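Local coordinates for SusD superfamily protein (PDB 3L22), which probably binds glycans at the outer membrane for uptake, as SusD-family proteins do, and can bind zinc ions, at residues D296-A301 and Y382-L387; L351-R356 and N368-S373. All coordinates share one frame; numbering follows the deposited sequence. Where two conformers were deposited one is given.

The centres of contact 1 and contact 2 lie about 14 Å apart on the same side of the chain's centre, both in the C-terminal, SusD-family part of the chain. Both segments of contact 2 fall between those of contact 1 in sequence: 296-301 comes first, then 351-356, 368-373 and 382-387. Helix 345-359 supplies one half of contact 2 and helix 374-388 one half of contact 1; these two helices follow each other in the chain. They meet directly, since Glu384 OE1 forms a salt bridge with Arg356 NH1 and Glu384 CB packs 3.6 Å from Leu352 CD1. Glu384 thereby ties the short helix 297-302 to the helical pair.

Contact 1: D296-A301 and Y382-L387; sequences DKRIIA and YNEKRL. With EDO (1,2-ethanediol), chain Y; EDO (1,2-ethanediol), chain B.
Arg298 reaches out from the first turn of helix 297-302 to Glu384 and Leu387 on helix 374-388, and its path is set partly by Asp296. From CB, which points toward the second helix, the chain runs through CG, anti to the carbonyl carbon, and an extended CD before a bend at chi3 sets NE. That nitrogen donates to Asp296 OD1 at 2.9 Å through an almost straight bond (168°), using the syn lone pair of the oxygen. CZ follows, with Leu387 CD2 3.6 Å away; this methyl sits over one face of the guanidinium, offset toward the rim. At the tip, NH2 donates to Asp296 OD2, completing a side-on grip of one nitrogen to each oxygen. NH2 also joins NH1 in an end-on grip on Glu384, both donating to OE2, with NH1 to Glu384 OE2 at 2.8 Å. OE2 lies in the guanidinium plane, while both nitrogens approach it from one face of the carboxylate, whose plane is turned 29° from the guanidinium. Two carboxylates at its edge fix the guanidinium's rotation. NH1 has a further salt bridge with Glu388. Asp296 OD1 also accepts from Arg298 N at 2.9 Å, capping the helix. Beside this polar cluster, Ile299 CD1 and Leu387 CD1 meet at 4.0 Å, their side chains crossing at about a right angle. The axes of the short segments 297-301 and 382-387 approach only to 12.4 Å, so side chains bridge the gap. An N-cap aspartate combined with a buried Asp-Arg-Glu salt-bridge network thus joins the two helices in the SusD-family region.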
ATOM      1  N   ASP A 296      16.112  19.240   6.195  1.00 13.48           N
ATOM      2  CA  ASP A 296      14.807  18.576   6.073  1.00 12.60           C
ATOM      3  C   ASP A 296      14.730  17.524   7.181  1.00 12.10           C
ATOM      4  O   ASP A 296      15.624  16.705   7.304  1.00 11.91           O
ATOM      5  CB  ASP A 296      14.706  17.939   4.672  1.00 13.02           C
ATOM      6  CG  ASP A 296      13.339  17.308   4.334  1.00 13.59           C
ATOM      7  OD1 ASP A 296      12.711  16.625   5.175  1.00 16.30           O
ATOM      8  OD2 ASP A 296      12.946  17.395   3.130  1.00 14.05           O
ATOM      9  N   LYS A 297      13.652  17.518   7.954  1.00 12.02           N
ATOM     10  CA  LYS A 297      13.477  16.528   9.055  1.00 12.70           C
ATOM     11  C   LYS A 297      13.587  15.076   8.628  1.00 12.92           C
ATOM     12  O   LYS A 297      14.089  14.262   9.382  1.00 13.57           O
ATOM     13  CB  LYS A 297      12.137  16.743   9.767  1.00 12.89           C
ATOM     14  CG  LYS A 297      12.058  18.058  10.553  1.00 14.19           C
ATOM     15  CD  LYS A 297      10.736  18.139  11.351  1.00 15.47           C
ATOM     16  CE  LYS A 297      10.446  19.531  11.899  1.00 14.08           C
ATOM     17  NZ  LYS A 297       8.969  19.671  12.247  1.00 15.76           N
ATOM     18  N   ARG A 298      13.110  14.764   7.417  1.00 13.65           N
ATOM     19  CA  ARG A 298      13.121  13.437   6.877  1.00 13.81           C
ATOM     20  C   ARG A 298      14.537  12.986   6.486  1.00 14.20           C
ATOM     21  O   ARG A 298      14.883  11.816   6.644  1.00 14.21           O
ATOM     22  CB  ARG A 298      12.182  13.372   5.695  1.00 14.16           C
ATOM     23  CG  ARG A 298      10.730  13.699   6.075  1.00 14.21           C
ATOM     24  CD  ARG A 298       9.865  14.051   4.899  1.00 14.18           C
ATOM     25  NE  ARG A 298      10.317  15.284   4.250  1.00 12.84           N
ATOM     26  CZ  ARG A 298       9.613  15.947   3.339  1.00 12.77           C
ATOM     27  NH1 ARG A 298       8.416  15.513   2.940  1.00 12.24           N
ATOM     28  NH2 ARG A 298      10.126  17.045   2.785  1.00 12.39           N
ATOM     29  N   ILE A 299      15.347  13.930   6.012  1.00 13.68           N
ATOM     30  CA  ILE A 299      16.744  13.696   5.683  1.00 13.88           C
ATOM     31  C   ILE A 299      17.533  13.473   6.991  1.00 13.63           C
ATOM     32  O   ILE A 299      18.218  12.458   7.123  1.00 11.58           O
ATOM     33  CB  ILE A 299      17.320  14.852   4.809  1.00 14.35           C
ATOM     34  CG1 ILE A 299      16.549  14.940   3.466  1.00 16.21           C
ATOM     35  CG2 ILE A 299      18.857  14.727   4.607  1.00 13.85           C
ATOM     36  CD1 ILE A 299      16.441  13.679   2.656  1.00 19.14           C
ATOM     37  N   ILE A 300      17.344  14.363   7.969  1.00 13.30           N
ATOM     38  CA  ILE A 300      17.985  14.243   9.279  1.00 13.66           C
ATOM     39  C   ILE A 300      17.614  12.898   9.898  1.00 14.15           C
ATOM     40  O   ILE A 300      18.477  12.206  10.346  1.00 13.51           O
ATOM     41  CB  ILE A 300      17.571  15.362  10.249  1.00 14.31           C
ATOM     42  CG1 ILE A 300      18.050  16.734   9.736  1.00 15.99           C
ATOM     43  CG2 ILE A 300      18.149  15.101  11.696  1.00 13.78           C
ATOM     44  CD1 ILE A 300      17.494  17.931  10.494  1.00 16.32           C
ATOM     45  N   ALA A 301      16.336  12.510   9.856  1.00 13.86           N
ATOM     46  CA  ALA A 301      15.903  11.285  10.564  1.00 14.51           C
ATOM     47  C   ALA A 301      16.271  10.027   9.798  1.00 14.43           C
ATOM     48  O   ALA A 301      16.683   9.045  10.402  1.00 13.71           O
ATOM     49  CB  ALA A 301      14.366  11.307  10.841  1.00 13.42           C
ATOM     50  N   TYR A 382       4.497  15.032  -6.933  1.00 13.09           N
ATOM     51  CA  TYR A 382       5.053  13.683  -7.091  1.00 12.77           C
ATOM     52  C   TYR A 382       6.346  13.477  -6.297  1.00 13.36           C
ATOM     53  O   TYR A 382       6.505  12.452  -5.644  1.00 11.60           O
ATOM     54  CB  TYR A 382       5.320  13.335  -8.550  1.00 12.37           C
ATOM     55  CG  TYR A 382       4.137  13.456  -9.496  1.00 11.58           C
ATOM     56  CD1 TYR A 382       2.828  13.349  -9.055  1.00 13.33           C
ATOM     57  CD2 TYR A 382       4.343  13.690 -10.853  1.00 14.63           C
ATOM     58  CE1 TYR A 382       1.738  13.489  -9.953  1.00 10.75           C
ATOM     59  CE2 TYR A 382       3.241  13.801 -11.773  1.00 12.83           C
ATOM     60  CZ  TYR A 382       1.966  13.714 -11.287  1.00 12.00           C
ATOM     61  OH  TYR A 382       0.902  13.841 -12.140  1.00 12.50           O
ATOM     62  N   ASN A 383       7.240  14.479  -6.347  1.00 13.21           N
ATOM     63  CA  ASN A 383       8.497  14.410  -5.627  1.00 13.34           C
ATOM     64  C   ASN A 383       8.310  14.438  -4.107  1.00 13.08           C
ATOM     65  O   ASN A 383       8.966  13.693  -3.408  1.00 11.98           O
ATOM     66  CB  ASN A 383       9.437  15.539  -6.044  1.00 12.44           C
ATOM     67  CG  ASN A 383      10.078  15.296  -7.393  1.00 15.06           C
ATOM     68  OD1 ASN A 383      10.244  14.150  -7.821  1.00 17.45           O
ATOM     69  ND2 ASN A 383      10.439  16.374  -8.072  1.00 15.66           N
ATOM     70  N   GLU A 384       7.410  15.275  -3.615  1.00 13.07           N
ATOM     71  CA  GLU A 384       7.115  15.294  -2.184  1.00 13.54           C
ATOM     72  C   GLU A 384       6.605  13.934  -1.683  1.00 13.94           C
ATOM     73  O   GLU A 384       7.003  13.450  -0.624  1.00 13.38           O
ATOM     74  CB  GLU A 384       6.112  16.402  -1.845  1.00 12.95           C
ATOM     75  CG  GLU A 384       6.179  16.869  -0.373  1.00 13.73           C
ATOM     76  CD  GLU A 384       7.458  17.643  -0.029  1.00 14.50           C
ATOM     77  OE1 GLU A 384       8.001  18.392  -0.889  1.00 15.81           O
ATOM     78  OE2 GLU A 384       7.885  17.546   1.135  1.00 15.55           O
ATOM     79  N   LYS A 385       5.740  13.320  -2.473  1.00 14.50           N
ATOM     80  CA  LYS A 385       5.189  12.002  -2.179  1.00 14.32           C
ATOM     81  C   LYS A 385       6.322  10.945  -2.174  1.00 13.30           C
ATOM     82  O   LYS A 385       6.366  10.089  -1.312  1.00 12.47           O
ATOM     83  CB  LYS A 385       4.118  11.676  -3.225  1.00 14.53           C
ATOM     84  CG  LYS A 385       3.349  10.373  -3.015  1.00 16.73           C
ATOM     85  CD  LYS A 385       2.132  10.564  -2.156  1.00 19.44           C
ATOM     86  CE  LYS A 385       1.271   9.283  -2.062  1.00 18.65           C
ATOM     87  NZ  LYS A 385       0.641   8.999  -3.370  1.00 21.46           N
ATOM     88  N   ARG A 386       7.279  11.064  -3.095  1.00 12.66           N
ATOM     89  CA  ARG A 386       8.420  10.151  -3.152  1.00 12.26           C
ATOM     90  C   ARG A 386       9.279  10.214  -1.880  1.00 12.75           C
ATOM     91  O   ARG A 386       9.688   9.162  -1.329  1.00 12.92           O
ATOM     92  CB  ARG A 386       9.261  10.449  -4.403  1.00 12.99           C
ATOM     93  CG  ARG A 386       8.589  10.030  -5.695  1.00 13.23           C
ATOM     94  CD  ARG A 386       9.363  10.487  -6.921  1.00 12.61           C
ATOM     95  NE  ARG A 386      10.602   9.731  -7.066  1.00 14.34           N
ATOM     96  CZ  ARG A 386      11.462   9.868  -8.067  1.00 13.71           C
ATOM     97  NH1 ARG A 386      11.262  10.766  -9.037  1.00 15.52           N
ATOM     98  NH2 ARG A 386      12.558   9.126  -8.088  1.00 13.37           N
ATOM     99  N   LEU A 387       9.515  11.425  -1.394  1.00 12.30           N
ATOM    100  CA  LEU A 387      10.322  11.624  -0.181  1.00 12.90           C
ATOM    101  C   LEU A 387       9.529  11.285   1.081  1.00 12.65           C
ATOM    102  O   LEU A 387       9.999  10.544   1.935  1.00 13.10           O
ATOM    103  CB  LEU A 387      10.891  13.054  -0.113  1.00 12.20           C
ATOM    104  CG  LEU A 387      11.709  13.441   1.132  1.00 13.15           C
ATOM    105  CD1 LEU A 387      12.922  12.506   1.291  1.00 10.65           C
ATOM    106  CD2 LEU A 387      12.165  14.901   1.094  1.00  9.46           C
TER
HETATM  107  C1  EDO Y 465      14.108   7.495  12.788  1.00 59.09           C
HETATM  108  O1  EDO Y 465      15.399   8.089  13.110  1.00 58.72           O
HETATM  109  C2  EDO Y 465      13.548   6.435  13.755  1.00 58.37           C
HETATM  110  O2  EDO Y 465      13.063   5.271  13.042  1.00 57.17           O
HETATM  111  C1  EDO B  22      -1.554   6.637  -3.523  1.00 47.55           C
HETATM  112  O1  EDO B  22      -0.879   7.129  -2.386  1.00 41.30           O
HETATM  113  C2  EDO B  22      -1.047   5.258  -3.976  1.00 48.39           C
HETATM  114  O2  EDO B  22      -1.751   5.026  -5.237  1.00 48.88           O

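Contact 2: L351-R356 and N368-S373; sequences LLKQVR and NIDNLS. With EDO (1,2-ethanediol), chain C.
Ile369 points its side chain at helix 345-359 and touches Leu352, Lys353 and Arg356, burying the largest area of any residue in the contact. Its CD1 does most of the touching: it lies 3.8 Å from Leu352 CG and 4.0 Å from Arg356 CD. Against Lys353 the fit is tight, with CD1 only 3.5 Å from Lys353 CG, and the two side chains slide past each other in opposite directions. Ile369 CG2 rests on the same Lys353 carbon. Leu352 CD2 also meets Leu372 CD1 at 4.2 Å, the two side chains crossing at about a right angle.

The polar part lies on the exposed side. The Lys353 chain, in the conformer given, bends at chi3 (80°), which places CE, and NZ reaches Asp370 OD1 at 2.7 Å in a salt bridge, on the syn side and 21° out of the carboxylate plane. A weak bond to Asp370 OD2 accompanies it. The Arg356 guanidinium is held by Asp365 at NE, Glu384 at NH1 and Asp290 O at NH2.

Residues 369-371 form a 3-10 turn. Here the loop between two consecutive helices of a probably TPR-like helical region, as in SusD relatives, folds back on the first helix.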
ATOM      1  N   LEU A 351      -2.310  22.424   0.071  1.00 15.86           N
ATOM      2  CA  LEU A 351      -2.157  21.054   0.566  1.00 15.47           C
ATOM      3  C   LEU A 351      -0.671  20.627   0.560  1.00 15.66           C
ATOM      4  O   LEU A 351      -0.173  20.101   1.570  1.00 15.00           O
ATOM      5  CB  LEU A 351      -3.025  20.086  -0.258  1.00 15.71           C
ATOM      6  CG  LEU A 351      -4.550  20.227  -0.123  1.00 15.71           C
ATOM      7  CD1 LEU A 351      -5.333  19.510  -1.248  1.00 13.48           C
ATOM      8  CD2 LEU A 351      -5.057  19.788   1.262  1.00 14.97           C
ATOM      9  N   LEU A 352       0.027  20.859  -0.563  1.00 15.97           N
ATOM     10  CA  LEU A 352       1.481  20.585  -0.675  1.00 14.96           C
ATOM     11  C   LEU A 352       2.243  21.311   0.425  1.00 15.13           C
ATOM     12  O   LEU A 352       3.082  20.707   1.100  1.00 15.01           O
ATOM     13  CB  LEU A 352       2.055  20.977  -2.052  1.00 14.30           C
ATOM     14  CG  LEU A 352       3.553  20.771  -2.307  1.00 14.94           C
ATOM     15  CD1 LEU A 352       3.951  19.292  -1.995  1.00 10.46           C
ATOM     16  CD2 LEU A 352       3.961  21.162  -3.733  1.00 12.20           C
ATOM     17  N   LYS A 353       1.923  22.581   0.654  1.00 15.18           N
ATOM     18  CA  LYS A 353       2.632  23.349   1.666  0.50 15.49           C
ATOM     19  C   LYS A 353       2.461  22.755   3.073  1.00 16.03           C
ATOM     20  O   LYS A 353       3.416  22.758   3.871  1.00 16.08           O
ATOM     21  CB  LYS A 353       2.230  24.819   1.631  0.50 16.31           C
ATOM     22  CG  LYS A 353       2.802  25.563   0.439  0.50 17.21           C
ATOM     23  CD  LYS A 353       2.132  26.896   0.190  0.50 20.68           C
ATOM     24  CE  LYS A 353       2.664  27.991   1.125  0.50 22.79           C
ATOM     25  NZ  LYS A 353       2.478  29.401   0.617  0.50 24.38           N
ATOM     26  N   GLN A 354       1.287  22.222   3.398  1.00 15.25           N
ATOM     27  CA  GLN A 354       1.123  21.622   4.713  1.00 15.56           C
ATOM     28  C   GLN A 354       2.110  20.497   4.947  1.00 15.14           C
ATOM     29  O   GLN A 354       2.740  20.425   6.008  1.00 15.20           O
ATOM     30  CB  GLN A 354      -0.269  21.021   4.934  1.00 15.91           C
ATOM     31  CG  GLN A 354      -1.363  21.985   5.108  1.00 17.76           C
ATOM     32  CD  GLN A 354      -2.675  21.288   5.461  1.00 18.78           C
ATOM     33  OE1 GLN A 354      -2.771  20.578   6.478  1.00 19.49           O
ATOM     34  NE2 GLN A 354      -3.683  21.487   4.625  1.00 21.30           N
ATOM     35  N   VAL A 355       2.236  19.615   3.966  1.00 13.75           N
ATOM     36  CA  VAL A 355       3.091  18.448   4.140  1.00 13.38           C
ATOM     37  C   VAL A 355       4.562  18.853   4.107  1.00 14.12           C
ATOM     38  O   VAL A 355       5.309  18.481   5.018  1.00 14.54           O
ATOM     39  CB  VAL A 355       2.787  17.353   3.123  1.00 12.80           C
ATOM     40  CG1 VAL A 355       3.801  16.181   3.244  1.00 10.47           C
ATOM     41  CG2 VAL A 355       1.312  16.858   3.309  1.00 11.83           C
ATOM     42  N   ARG A 356       4.967  19.625   3.097  1.00 12.92           N
ATOM     43  CA  ARG A 356       6.381  19.986   2.984  1.00 13.12           C
ATOM     44  C   ARG A 356       6.820  20.846   4.167  1.00 12.63           C
ATOM     45  O   ARG A 356       7.908  20.657   4.703  1.00 13.12           O
ATOM     46  CB  ARG A 356       6.667  20.704   1.662  1.00 13.48           C
ATOM     47  CG  ARG A 356       8.143  21.071   1.424  1.00 12.53           C
ATOM     48  CD  ARG A 356       8.401  21.612   0.017  1.00 13.58           C
ATOM     49  NE  ARG A 356       9.811  21.958  -0.182  1.00 13.85           N
ATOM     50  CZ  ARG A 356      10.776  21.097  -0.513  1.00 13.61           C
ATOM     51  NH1 ARG A 356      10.525  19.821  -0.744  1.00 15.61           N
ATOM     52  NH2 ARG A 356      12.024  21.523  -0.642  1.00 12.26           N
ATOM     53  N   ASN A 368       9.778  27.599  -4.408  1.00 17.21           N
ATOM     54  CA  ASN A 368       8.720  28.557  -4.154  1.00 17.73           C
ATOM     55  C   ASN A 368       7.360  27.983  -4.591  1.00 16.89           C
ATOM     56  O   ASN A 368       6.939  28.131  -5.743  1.00 17.27           O
ATOM     57  CB  ASN A 368       9.021  29.884  -4.841  1.00 18.75           C
ATOM     58  CG  ASN A 368       8.117  31.002  -4.349  1.00 23.22           C
ATOM     59  OD1 ASN A 368       6.982  30.749  -3.869  1.00 28.67           O
ATOM     60  ND2 ASN A 368       8.604  32.244  -4.452  1.00 24.87           N
ATOM     61  N   ILE A 369       6.676  27.339  -3.657  1.00 16.26           N
ATOM     62  CA  ILE A 369       5.415  26.641  -3.955  1.00 16.63           C
ATOM     63  C   ILE A 369       4.356  27.569  -4.519  1.00 15.98           C
ATOM     64  O   ILE A 369       3.656  27.220  -5.480  1.00 15.98           O
ATOM     65  CB  ILE A 369       4.857  25.884  -2.727  1.00 16.43           C
ATOM     66  CG1 ILE A 369       5.777  24.685  -2.414  1.00 17.57           C
ATOM     67  CG2 ILE A 369       3.400  25.394  -3.025  1.00 14.88           C
ATOM     68  CD1 ILE A 369       5.397  23.885  -1.194  1.00 17.25           C
ATOM     69  N   ASP A 370       4.280  28.776  -3.973  1.00 16.15           N
ATOM     70  CA  ASP A 370       3.339  29.761  -4.467  1.00 16.87           C
ATOM     71  C   ASP A 370       3.487  30.107  -5.933  1.00 16.04           C
ATOM     72  O   ASP A 370       2.507  30.506  -6.528  1.00 14.82           O
ATOM     73  CB  ASP A 370       3.370  31.040  -3.600  1.00 18.00           C
ATOM     74  CG  ASP A 370       2.834  30.783  -2.176  1.00 22.70           C
ATOM     75  OD1 ASP A 370       1.896  29.966  -1.998  1.00 27.97           O
ATOM     76  OD2 ASP A 370       3.388  31.351  -1.216  1.00 31.40           O
ATOM     77  N   ASN A 371       4.670  29.909  -6.524  1.00 15.21           N
ATOM     78  CA  ASN A 371       4.865  30.196  -7.934  1.00 15.36           C
ATOM     79  C   ASN A 371       4.743  28.967  -8.832  1.00 15.45           C
ATOM     80  O   ASN A 371       4.865  29.073 -10.001  1.00 15.42           O
ATOM     81  CB  ASN A 371       6.232  30.901  -8.139  1.00 14.95           C
ATOM     82  CG  ASN A 371       6.231  32.325  -7.611  1.00 16.47           C
ATOM     83  OD1 ASN A 371       5.178  32.882  -7.355  1.00 17.65           O
ATOM     84  ND2 ASN A 371       7.410  32.935  -7.493  1.00 14.88           N
ATOM     85  N   LEU A 372       4.488  27.802  -8.293  1.00 16.86           N
ATOM     86  CA  LEU A 372       4.276  26.616  -9.138  1.00 18.16           C
ATOM     87  C   LEU A 372       2.950  26.640  -9.915  1.00 18.44           C
ATOM     88  O   LEU A 372       1.939  27.104  -9.406  1.00 19.86           O
ATOM     89  CB  LEU A 372       4.288  25.366  -8.277  1.00 17.42           C
ATOM     90  CG  LEU A 372       5.590  25.020  -7.553  1.00 19.79           C
ATOM     91  CD1 LEU A 372       5.345  23.861  -6.576  1.00 16.76           C
ATOM     92  CD2 LEU A 372       6.674  24.694  -8.579  1.00 18.97           C
ATOM     93  N   SER A 373       2.942  26.064 -11.109  1.00 17.86           N
ATOM     94  CA  SER A 373       1.703  25.785 -11.806  1.00 17.19           C
ATOM     95  C   SER A 373       1.945  24.644 -12.784  1.00 16.59           C
ATOM     96  O   SER A 373       3.089  24.243 -12.999  1.00 15.43           O
ATOM     97  CB  SER A 373       1.170  27.037 -12.514  1.00 17.21           C
ATOM     98  OG  SER A 373       2.019  27.355 -13.560  1.00 19.54           O
TER
HETATM   99  C1  EDO C 468       5.010  26.533 -13.795  0.70 33.55           C
HETATM  100  O1  EDO C 468       5.812  26.353 -12.582  0.70 30.53           O
HETATM  101  C2  EDO C 468       5.105  25.688 -15.082  0.70 33.10           C
HETATM  102  O2  EDO C 468       5.093  24.232 -15.129  0.70 32.72           O